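Local coordinates for 7beta-hydroxysteroid dehydrogenase (Collinsella aerofaciens, PDB 5FYD), which catalyses the NADPH-dependent reduction of the 7-oxo group of 7-oxolithocholate, yielding the bile acid ursodeoxycholate, at residues W10-G15 with V36-R41; K61-D66 with E74-A79. All coordinates share one frame; numbering follows the deposited sequence.

Contact 1: residues W10-G15 with V36-R41; sequences WGLILG and VMVGRR
Leu12 CD1 lies against two valines of the neighbouring strand, 3.7 Å from Val36 CG1 and 3.6 Å from Val38 CG2. Its CG is anti to the backbone N (chi1 173°), and the end of the side chain comes back toward the valines, which share its face of the sheet. Leu14 CD2 adds a looser contact, its side chain lying alongside that of Val38. At the start of the strand the Trp10 ring reaches Val36 through CE3, which lies 3.6 Å from Val36 CG2 in an oblique approach. Beta-branched valine suits position 36 because it has two methyls to offer, CG1 to Leu12 and CG2 to Trp10; Val38 turns CG2 to both leucines. Beneath the side chains, four backbone hydrogen bonds zip the parallel strands together, beginning with Val36 N to Gly11 O at 2.8 Å and Ile13 N to Val36 O at 2.9 Å. Strands 10-14 and 34-39, with helix 19-30 between them, form the first beta-alpha-beta unit of the Rossmann fold. The last two bonds, Val38 N to Ile13 O and Gly15 N to Val38 O, are both bent at the hydrogen, and Gly15 N also stands 30° from the carbonyl plane. Gly15 has a positive phi of 108°, and a CB there would jam against the preceding carbonyl oxygen. Farther out, Val76 of helix 72-80 packs on Leu12, Leu14 and Val38, while strand 85-90 flanks 10-14 on its other edge.

Contact 2: residues K61-D66 with E74-A79; sequences KVVRAD and ETVFAA
Val63 points its CB from the strand toward the helix, and its two methyls part company there. CG1, anti to the backbone N (chi1 -179°), meets Thr75 CG2 at 3.8 Å, the two side chains reaching past each other from strand and helix, and lies a looser 4.4 Å from Val76 CG2. CG2 goes instead to Ala79, whose CB is only 3.4 Å away, tighter than usual for two carbons; a residue as small as alanine lets the helix come this close. Strand 60-64 is the outermost of the Rossmann sheet on this side, and helix 72-80 packs across it: in segments 61-64 and 74-79 the axes run nearly antiparallel, at 158°, and 8.9 Å apart at closest approach. Thr75 suits the margin of this layer: its methyl also lies near Arg64 O and, more distantly, Ala65 CB, while its OG1 is hydrogen-bonded to Gly71 O, just before the helix begins. At the other end, the aliphatic part of Lys61 reaches the helix, CD standing 3.5 Å from Ala79 O. Beside Val63 on the same face, Val36 and Val38 of strand 34-39 also pack against it; on the opposite face Val62 sits on Leu45, Asn46 and Ala49 of helix 42-56.

Contacts 1 and 2 are consecutive along the chain, with centres about 8 Å apart, and strand 34-39 joins them: one edge pairs with 10-14, the other with 60-64. Met37 sits at this second seam, where Met37 N to Lys61 O and Met37 O to Val63 N, both 2.9 Å, are probable hydrogen bonds. Val38 CG1 also packs 3.4 Å from Val63 O. The NADP(+) site lies at the C-terminal ends of these strands: Thr17 to Gly21 bind the cofactor after strand 10-14, Arg40 and Arg41 after strand 34-39, and Asp66 with Phe67 after strand 60-64. Arg64 of strand 60-64 packs against the loop after strand 34-39, its NE 3.1 Å from Arg40 O.

Contact 1: residues W10-G15 with V36-R41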
ATOM      1  N   TRP A  10      -5.611 -20.872  25.158  1.00 13.06           N
ATOM      2  CA  TRP A  10      -5.879 -19.734  24.311  1.00 12.34           C
ATOM      3  C   TRP A  10      -4.594 -19.075  23.817  1.00 12.43           C
ATOM      4  O   TRP A  10      -3.630 -18.940  24.569  1.00 11.71           O
ATOM      5  CB  TRP A  10      -6.713 -18.696  25.055  1.00 12.69           C
ATOM      6  CG  TRP A  10      -8.122 -19.128  25.314  1.00 12.50           C
ATOM      7  CD1 TRP A  10      -8.569 -19.912  26.331  1.00 12.92           C
ATOM      8  CD2 TRP A  10      -9.263 -18.764  24.548  1.00 12.59           C
ATOM      9  NE1 TRP A  10      -9.935 -20.075  26.239  1.00 12.36           N
ATOM     10  CE2 TRP A  10     -10.386 -19.392  25.147  1.00 13.10           C
ATOM     11  CE3 TRP A  10      -9.451 -17.986  23.394  1.00 12.99           C
ATOM     12  CZ2 TRP A  10     -11.676 -19.223  24.664  1.00 13.07           C
ATOM     13  CZ3 TRP A  10     -10.719 -17.837  22.890  1.00 13.50           C
ATOM     14  CH2 TRP A  10     -11.832 -18.461  23.523  1.00 13.54           C
ATOM     15  N   GLY A  11      -4.611 -18.656  22.558  1.00 12.46           N
ATOM     16  CA  GLY A  11      -3.546 -17.831  21.982  1.00 12.15           C
ATOM     17  C   GLY A  11      -4.095 -16.473  21.603  1.00 11.87           C
ATOM     18  O   GLY A  11      -5.251 -16.347  21.203  1.00 13.14           O
ATOM     19  N   LEU A  12      -3.254 -15.457  21.736  1.00 10.99           N
ATOM     20  CA  LEU A  12      -3.633 -14.067  21.577  1.00 11.02           C
ATOM     21  C   LEU A  12      -2.854 -13.513  20.420  1.00 11.47           C
ATOM     22  O   LEU A  12      -1.610 -13.448  20.471  1.00 11.29           O
ATOM     23  CB  LEU A  12      -3.288 -13.317  22.858  1.00 11.42           C
ATOM     24  CG  LEU A  12      -3.436 -11.811  22.903  1.00 11.56           C
ATOM     25  CD1 LEU A  12      -4.852 -11.375  22.586  1.00 12.19           C
ATOM     26  CD2 LEU A  12      -3.025 -11.302  24.255  1.00 11.55           C
ATOM     27  N   ILE A  13      -3.560 -13.100  19.378  1.00 10.78           N
ATOM     28  CA  ILE A  13      -2.935 -12.480  18.239  1.00 11.18           C
ATOM     29  C   ILE A  13      -3.268 -10.993  18.245  1.00 11.14           C
ATOM     30  O   ILE A  13      -4.427 -10.593  18.042  1.00 10.52           O
ATOM     31  CB  ILE A  13      -3.397 -13.120  16.909  1.00 11.58           C
ATOM     32  CG1 ILE A  13      -3.258 -14.662  16.972  1.00 11.92           C
ATOM     33  CG2 ILE A  13      -2.646 -12.519  15.726  1.00 11.79           C
ATOM     34  CD1 ILE A  13      -1.902 -15.174  17.410  1.00 12.28           C
ATOM     35  N   LEU A  14      -2.239 -10.180  18.451  1.00 11.25           N
ATOM     36  CA  LEU A  14      -2.394  -8.728  18.569  1.00 11.43           C
ATOM     37  C   LEU A  14      -2.094  -8.100  17.207  1.00 11.88           C
ATOM     38  O   LEU A  14      -0.925  -7.865  16.845  1.00 11.41           O
ATOM     39  CB  LEU A  14      -1.493  -8.183  19.671  1.00 11.95           C
ATOM     40  CG  LEU A  14      -1.828  -8.801  21.027  1.00 12.47           C
ATOM     41  CD1 LEU A  14      -0.651  -8.872  21.978  1.00 12.07           C
ATOM     42  CD2 LEU A  14      -3.016  -8.043  21.618  1.00 12.88           C
ATOM     43  N   GLY A  15      -3.157  -7.857  16.436  1.00 12.07           N
ATOM     44  CA  GLY A  15      -3.059  -7.383  15.066  1.00 13.20           C
ATOM     45  C   GLY A  15      -3.431  -8.502  14.122  1.00 14.17           C
ATOM     46  O   GLY A  15      -2.591  -8.972  13.360  1.00 15.53           O
ATOM     47  N   VAL A  36      -7.886 -15.566  20.597  1.00 11.63           N
ATOM     48  CA  VAL A  36      -8.298 -14.204  20.899  1.00 11.78           C
ATOM     49  C   VAL A  36      -7.672 -13.372  19.805  1.00 12.63           C
ATOM     50  O   VAL A  36      -6.445 -13.345  19.688  1.00 12.61           O
ATOM     51  CB  VAL A  36      -7.793 -13.713  22.276  1.00 11.45           C
ATOM     52  CG1 VAL A  36      -8.378 -12.354  22.584  1.00 11.64           C
ATOM     53  CG2 VAL A  36      -8.150 -14.681  23.367  1.00 11.46           C
ATOM     54  N   MET A  37      -8.502 -12.711  19.010  1.00 12.95           N
ATOM     55  CA  MET A  37      -8.040 -11.925  17.874  1.00 13.69           C
ATOM     56  C   MET A  37      -8.363 -10.459  18.112  1.00 13.46           C
ATOM     57  O   MET A  37      -9.507 -10.110  18.465  1.00 13.96           O
ATOM     58  CB  MET A  37      -8.653 -12.421  16.553  1.00 16.25           C
ATOM     59  CG  MET A  37     -10.156 -12.450  16.468  1.00 18.56           C
ATOM     60  SD  MET A  37     -10.627 -13.236  14.903  1.00 24.82           S
ATOM     61  CE  MET A  37     -10.211 -14.909  15.308  1.00 18.84           C
ATOM     62  N   VAL A  38      -7.337  -9.619  17.963  1.00 12.56           N
ATOM     63  CA  VAL A  38      -7.429  -8.226  18.352  1.00 12.24           C
ATOM     64  C   VAL A  38      -6.998  -7.337  17.219  1.00 12.98           C
ATOM     65  O   VAL A  38      -5.988  -7.602  16.522  1.00 11.96           O
ATOM     66  CB  VAL A  38      -6.547  -7.918  19.568  1.00 12.41           C
ATOM     67  CG1 VAL A  38      -6.862  -6.527  20.115  1.00 12.69           C
ATOM     68  CG2 VAL A  38      -6.686  -8.989  20.647  1.00 12.09           C
ATOM     69  N   GLY A  39      -7.771  -6.266  17.031  1.00 13.02           N
ATOM     70  CA  GLY A  39      -7.463  -5.282  16.008  1.00 14.92           C
ATOM     71  C   GLY A  39      -8.513  -4.200  15.971  1.00 15.77           C
ATOM     72  O   GLY A  39      -9.499  -4.274  16.681  1.00 13.94           O
ATOM     73  N   ARG A  40      -8.286  -3.188  15.140  1.00 18.51           N
ATOM     74  CA  ARG A  40      -9.207  -2.044  15.090  1.00 22.22           C
ATOM     75  C   ARG A  40     -10.448  -2.270  14.210  1.00 22.50           C
ATOM     76  O   ARG A  40     -11.471  -1.662  14.461  1.00 21.66           O
ATOM     77  CB  ARG A  40      -8.498  -0.731  14.733  1.00 25.45           C
ATOM     78  CG  ARG A  40      -7.553  -0.756  13.568  1.00 28.63           C
ATOM     79  CD  ARG A  40      -7.181   0.668  13.172  1.00 31.70           C
ATOM     80  NE  ARG A  40      -8.253   1.233  12.363  1.00 37.28           N
ATOM     81  CZ  ARG A  40      -8.406   1.044  11.046  1.00 41.48           C
ATOM     82  NH1 ARG A  40      -7.542   0.310  10.338  1.00 43.00           N
ATOM     83  NH2 ARG A  40      -9.442   1.598  10.423  1.00 43.74           N
ATOM     84  N   ARG A  41     -10.354  -3.157  13.217  1.00 24.59           N
ATOM     85  CA  ARG A  41     -11.451  -3.407  12.274  1.00 27.33           C
ATOM     86  C   ARG A  41     -12.349  -4.553  12.746  1.00 26.32           C
ATOM     87  O   ARG A  41     -12.163  -5.710  12.355  1.00 24.20           O
ATOM     88  CB  ARG A  41     -10.900  -3.667  10.878  1.00 30.83           C
ATOM     89  CG  ARG A  41     -10.455  -2.387  10.183  1.00 36.60           C
ATOM     90  CD  ARG A  41     -10.060  -2.641   8.742  1.00 40.25           C
ATOM     91  NE  ARG A  41      -8.871  -3.491   8.677  1.00 45.85           N
ATOM     92  CZ  ARG A  41      -7.655  -3.124   8.263  1.00 51.50           C
ATOM     93  NH1 ARG A  41      -7.386  -1.881   7.851  1.00 55.49           N
ATOM     94  NH2 ARG A  41      -6.675  -4.027   8.263  1.00 55.05           N
TER

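Contact 2: residues K61-D66 with E74-A79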
ATOM      1  N   LYS A  61     -12.555 -15.300  20.407  1.00 15.05           N
ATOM      2  CA  LYS A  61     -12.967 -14.086  21.088  1.00 16.22           C
ATOM      3  C   LYS A  61     -12.429 -12.923  20.294  1.00 16.52           C
ATOM      4  O   LYS A  61     -11.242 -12.897  19.974  1.00 15.97           O
ATOM      5  CB  LYS A  61     -12.379 -14.067  22.490  1.00 19.69           C
ATOM      6  CG  LYS A  61     -12.992 -13.034  23.419  1.00 23.86           C
ATOM      7  CD  LYS A  61     -12.436 -13.186  24.828  1.00 27.53           C
ATOM      8  CE  LYS A  61     -12.855 -14.475  25.532  1.00 31.29           C
ATOM      9  NZ  LYS A  61     -14.140 -14.302  26.271  1.00 35.94           N
ATOM     10  N   VAL A  62     -13.293 -11.978  19.964  1.00 15.52           N
ATOM     11  CA  VAL A  62     -12.909 -10.820  19.154  1.00 16.01           C
ATOM     12  C   VAL A  62     -12.816  -9.637  20.086  1.00 15.16           C
ATOM     13  O   VAL A  62     -13.755  -9.395  20.861  1.00 15.68           O
ATOM     14  CB  VAL A  62     -13.963 -10.546  18.067  1.00 16.45           C
ATOM     15  CG1 VAL A  62     -13.776  -9.159  17.448  1.00 16.78           C
ATOM     16  CG2 VAL A  62     -13.891 -11.638  17.005  1.00 17.24           C
ATOM     17  N   VAL A  63     -11.702  -8.913  20.003  1.00 14.81           N
ATOM     18  CA  VAL A  63     -11.471  -7.735  20.827  1.00 14.87           C
ATOM     19  C   VAL A  63     -11.149  -6.572  19.879  1.00 15.00           C
ATOM     20  O   VAL A  63     -10.154  -6.599  19.156  1.00 13.83           O
ATOM     21  CB  VAL A  63     -10.331  -7.954  21.853  1.00 14.83           C
ATOM     22  CG1 VAL A  63     -10.134  -6.714  22.726  1.00 15.95           C
ATOM     23  CG2 VAL A  63     -10.571  -9.185  22.703  1.00 15.16           C
ATOM     24  N   ARG A  64     -12.009  -5.555  19.858  1.00 15.64           N
ATOM     25  CA  ARG A  64     -11.720  -4.361  19.108  1.00 18.04           C
ATOM     26  C   ARG A  64     -10.837  -3.465  19.964  1.00 17.35           C
ATOM     27  O   ARG A  64     -11.222  -3.093  21.072  1.00 16.00           O
ATOM     28  CB  ARG A  64     -12.999  -3.606  18.706  1.00 21.18           C
ATOM     29  CG  ARG A  64     -12.691  -2.575  17.629  1.00 26.22           C
ATOM     30  CD  ARG A  64     -13.504  -1.292  17.689  1.00 32.67           C
ATOM     31  NE  ARG A  64     -12.775  -0.247  16.938  1.00 39.26           N
ATOM     32  CZ  ARG A  64     -11.874   0.612  17.448  1.00 40.88           C
ATOM     33  NH1 ARG A  64     -11.574   0.637  18.750  1.00 42.07           N
ATOM     34  NH2 ARG A  64     -11.284   1.493  16.642  1.00 43.13           N
ATOM     35  N   ALA A  65      -9.626  -3.186  19.477  1.00 16.32           N
ATOM     36  CA  ALA A  65      -8.737  -2.220  20.107  1.00 16.12           C
ATOM     37  C   ALA A  65      -7.848  -1.576  19.063  1.00 15.49           C
ATOM     38  O   ALA A  65      -7.421  -2.231  18.101  1.00 16.53           O
ATOM     39  CB  ALA A  65      -7.892  -2.863  21.195  1.00 16.33           C
ATOM     40  N   ASP A  66      -7.573  -0.286  19.250  1.00 13.95           N
ATOM     41  CA  ASP A  66      -6.694   0.443  18.350  1.00 14.40           C
ATOM     42  C   ASP A  66      -5.396   0.619  19.109  1.00 13.60           C
ATOM     43  O   ASP A  66      -5.349   1.346  20.104  1.00 12.68           O
ATOM     44  CB  ASP A  66      -7.338   1.784  17.996  1.00 15.29           C
ATOM     45  CG  ASP A  66      -6.493   2.624  17.081  1.00 17.07           C
ATOM     46  OD1 ASP A  66      -5.248   2.439  17.013  1.00 15.99           O
ATOM     47  OD2 ASP A  66      -7.096   3.480  16.393  1.00 19.00           O
ATOM     48  N   GLU A  74      -5.035  -2.469  28.096  1.00 14.39           N
ATOM     49  CA  GLU A  74      -5.981  -2.761  29.173  1.00 15.27           C
ATOM     50  C   GLU A  74      -7.305  -3.379  28.698  1.00 14.02           C
ATOM     51  O   GLU A  74      -7.873  -4.244  29.381  1.00 14.07           O
ATOM     52  CB  GLU A  74      -6.244  -1.484  29.993  1.00 17.49           C
ATOM     53  CG  GLU A  74      -5.037  -1.058  30.809  1.00 20.49           C
ATOM     54  CD  GLU A  74      -4.668  -2.049  31.895  1.00 24.37           C
ATOM     55  OE1 GLU A  74      -5.581  -2.750  32.421  1.00 26.31           O
ATOM     56  OE2 GLU A  74      -3.461  -2.145  32.203  1.00 26.16           O
ATOM     57  N   THR A  75      -7.777  -2.966  27.529  1.00 13.80           N
ATOM     58  CA  THR A  75      -8.959  -3.570  26.905  1.00 13.86           C
ATOM     59  C   THR A  75      -8.695  -5.045  26.639  1.00 13.44           C
ATOM     60  O   THR A  75      -9.517  -5.913  26.945  1.00 13.80           O
ATOM     61  CB  THR A  75      -9.306  -2.847  25.606  1.00 14.48           C
ATOM     62  OG1 THR A  75      -9.720  -1.516  25.932  1.00 15.22           O
ATOM     63  CG2 THR A  75     -10.413  -3.526  24.825  1.00 14.99           C
ATOM     64  N   VAL A  76      -7.514  -5.322  26.115  1.00 12.80           N
ATOM     65  CA  VAL A  76      -7.105  -6.706  25.854  1.00 12.90           C
ATOM     66  C   VAL A  76      -7.012  -7.509  27.161  1.00 13.04           C
ATOM     67  O   VAL A  76      -7.531  -8.622  27.246  1.00 13.63           O
ATOM     68  CB  VAL A  76      -5.767  -6.761  25.101  1.00 13.26           C
ATOM     69  CG1 VAL A  76      -5.295  -8.193  24.937  1.00 14.38           C
ATOM     70  CG2 VAL A  76      -5.900  -6.080  23.747  1.00 13.20           C
ATOM     71  N   PHE A  77      -6.349  -6.952  28.168  1.00 12.67           N
ATOM     72  CA  PHE A  77      -6.172  -7.671  29.424  1.00 13.37           C
ATOM     73  C   PHE A  77      -7.502  -8.021  30.069  1.00 13.87           C
ATOM     74  O   PHE A  77      -7.643  -9.107  30.682  1.00 13.51           O
ATOM     75  CB  PHE A  77      -5.340  -6.882  30.446  1.00 13.37           C
ATOM     76  CG  PHE A  77      -3.996  -6.412  29.938  1.00 13.90           C
ATOM     77  CD1 PHE A  77      -3.344  -7.030  28.877  1.00 13.63           C
ATOM     78  CD2 PHE A  77      -3.395  -5.329  30.545  1.00 14.21           C
ATOM     79  CE1 PHE A  77      -2.113  -6.542  28.432  1.00 14.31           C
ATOM     80  CE2 PHE A  77      -2.170  -4.843  30.119  1.00 14.16           C
ATOM     81  CZ  PHE A  77      -1.528  -5.453  29.069  1.00 14.11           C
ATOM     82  N   ALA A  78      -8.462  -7.098  29.981  1.00 14.30           N
ATOM     83  CA  ALA A  78      -9.791  -7.361  30.551  1.00 15.88           C
ATOM     84  C   ALA A  78     -10.472  -8.495  29.786  1.00 15.93           C
ATOM     85  O   ALA A  78     -11.102  -9.366  30.412  1.00 16.47           O
ATOM     86  CB  ALA A  78     -10.653  -6.100  30.563  1.00 16.59           C
ATOM     87  N   ALA A  79     -10.304  -8.515  28.462  1.00 16.39           N
ATOM     88  CA  ALA A  79     -10.873  -9.563  27.598  1.00 16.46           C
ATOM     89  C   ALA A  79     -10.317 -10.958  27.865  1.00 16.75           C
ATOM     90  O   ALA A  79     -11.056 -11.956  27.771  1.00 17.25           O
ATOM     91  CB  ALA A  79     -10.698  -9.217  26.121  1.00 17.03           C
TER